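PDB 6L85: phosphate transporter from Thermotoga maritima MSB8, which imports phosphate across the membrane in a sodium-dependent manner and probably resembles the human SLC20 carriers in its mechanism. Local coordinates for residues Phe16-Asn21 and Val259-Gly264. Numbering follows the deposited sequence.
Sequences FSIGAN and VANAAG. With NA (sodium ion), chain Q.
Ile18 makes the whole apolar bridge between 16-21 and 259-264, and it does so with one methyl group: CD1 lies 3.6 Å from CB of Asn261 and 4.4 Å from CB of Ala262. With CG1 anti to the carbonyl carbon (chi1 -65°) and the chain then extended at chi2 167°, CD1 reaches straight across to the second helix. It meets the side chain of Asn261 at about a right angle, against the methylene and not the amide. The contact is thin, burying 112 Å² in all, and no hydrogen bond crosses it; the backbones stay apart, with CA of Ile18 8.2 Å from CA of Asn261.

The polar groups look elsewhere. ND2 of Asn261 is hydrogen-bonded to the hydroxyls of Thr106 and Thr107; as Thr107 is a ligand of a second sodium ion, Asn261 probably helps position it from the second shell. Asn21 OD1 binds its own sodium ion at 2.6 Å, with Asp22 OD1, the carbonyl O of Val104 and Thr347 OG1. Water 1 is a further ligand of this ion and also donates a hydrogen bond to Asn21 O.

Ile18 therefore packs helix 2-32 against 259-264, on helix 260-275, in the buried interior near both sodium sites. Ile296 of helix 286-302 also touches Ile18, Met14 of helix 2-32 touches Asn261 and Ala262, and helix 76-99 packs on Ser17 and Ala20.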
loop_
_atom_site.group_PDB
_atom_site.type_symbol
_atom_site.label_atom_id
_atom_site.label_comp_id
_atom_site.label_asym_id
_atom_site.label_seq_id
_atom_site.Cartn_x
_atom_site.Cartn_y
_atom_site.Cartn_z
ATOM N N PHE B 16 11.148 19.307 4.803
ATOM C CA PHE B 16 12.231 18.749 5.605
ATOM C C PHE B 16 12.056 19.094 7.083
ATOM O O PHE B 16 12.196 18.226 7.959
ATOM C CB PHE B 16 13.563 19.278 5.064
ATOM C CG PHE B 16 14.768 18.643 5.687
ATOM C CD1 PHE B 16 15.258 19.099 6.897
ATOM C CD2 PHE B 16 15.410 17.584 5.062
ATOM C CE1 PHE B 16 16.360 18.512 7.489
ATOM C CE2 PHE B 16 16.522 16.994 5.644
ATOM C CZ PHE B 16 16.989 17.459 6.869
ATOM N N SER B 17 11.721 20.365 7.375
ATOM C CA SER B 17 11.568 20.793 8.767
ATOM C C SER B 17 10.374 20.115 9.430
ATOM O O SER B 17 10.436 19.758 10.619
ATOM C CB SER B 17 11.469 22.330 8.828
ATOM O OG SER B 17 10.149 22.819 8.639
ATOM N N ILE B 18 9.299 19.882 8.668
ATOM C CA ILE B 18 8.154 19.132 9.201
ATOM C C ILE B 18 8.566 17.707 9.591
ATOM O O ILE B 18 8.261 17.228 10.695
ATOM C CB ILE B 18 7.004 19.115 8.174
ATOM C CG1 ILE B 18 6.450 20.521 7.942
ATOM C CG2 ILE B 18 5.911 18.149 8.594
ATOM C CD1 ILE B 18 5.529 20.639 6.719
ATOM N N GLY B 19 9.218 16.989 8.666
ATOM C CA GLY B 19 9.641 15.630 8.980
ATOM C C GLY B 19 10.523 15.585 10.215
ATOM O O GLY B 19 10.308 14.763 11.122
ATOM N N ALA B 20 11.474 16.528 10.298
ATOM C CA ALA B 20 12.405 16.592 11.418
ATOM C C ALA B 20 11.684 16.797 12.743
ATOM O O ALA B 20 11.981 16.112 13.736
ATOM C CB ALA B 20 13.414 17.717 11.185
ATOM N N ASN B 21 10.729 17.745 12.789
ATOM C CA ASN B 21 10.084 18.037 14.067
ATOM C C ASN B 21 9.047 17.003 14.458
ATOM O O ASN B 21 8.817 16.786 15.656
ATOM C CB ASN B 21 9.395 19.411 14.050
ATOM C CG ASN B 21 9.218 19.984 15.459
ATOM O OD1 ASN B 21 8.146 19.864 16.088
ATOM N ND2 ASN B 21 10.290 20.580 15.971
ATOM N N VAL B 259 1.352 17.298 4.871
ATOM C CA VAL B 259 2.062 17.655 3.640
ATOM C C VAL B 259 1.560 19.003 3.139
ATOM O O VAL B 259 2.337 19.786 2.594
ATOM C CB VAL B 259 1.971 16.553 2.552
ATOM C CG1 VAL B 259 0.553 16.445 1.948
ATOM C CG2 VAL B 259 3.038 16.809 1.438
ATOM N N ALA B 260 0.290 19.320 3.396
ATOM C CA ALA B 260 -0.273 20.638 3.096
ATOM C C ALA B 260 0.584 21.800 3.591
ATOM O O ALA B 260 0.639 22.833 2.922
ATOM C CB ALA B 260 -1.677 20.771 3.694
ATOM N N ASN B 261 1.263 21.662 4.734
ATOM C CA ASN B 261 1.986 22.823 5.254
ATOM C C ASN B 261 3.134 23.244 4.349
ATOM O O ASN B 261 3.594 24.398 4.427
ATOM C CB ASN B 261 2.504 22.570 6.668
ATOM C CG ASN B 261 1.413 22.116 7.611
ATOM O OD1 ASN B 261 0.208 22.347 7.369
ATOM N ND2 ASN B 261 1.814 21.495 8.700
ATOM N N ALA B 262 3.604 22.339 3.493
ATOM C CA ALA B 262 4.572 22.690 2.460
ATOM C C ALA B 262 3.966 22.703 1.066
ATOM O O ALA B 262 4.332 23.556 0.253
ATOM C CB ALA B 262 5.762 21.728 2.493
ATOM N N ALA B 263 3.012 21.809 0.790
ATOM C CA ALA B 263 2.474 21.651 -0.556
ATOM C C ALA B 263 1.439 22.719 -0.904
ATOM O O ALA B 263 1.301 23.060 -2.090
ATOM C CB ALA B 263 1.871 20.249 -0.728
ATOM N N GLY B 264 0.672 23.213 0.075
ATOM C CA GLY B 264 -0.260 24.290 -0.163
ATOM C C GLY B 264 0.411 25.547 -0.684
ATOM O O GLY B 264 0.061 26.052 -1.752
HETATM NA NA NA Q . 5.692 19.002 16.094
HETATM O O HOH W 1 6.679 17.209 17.311
#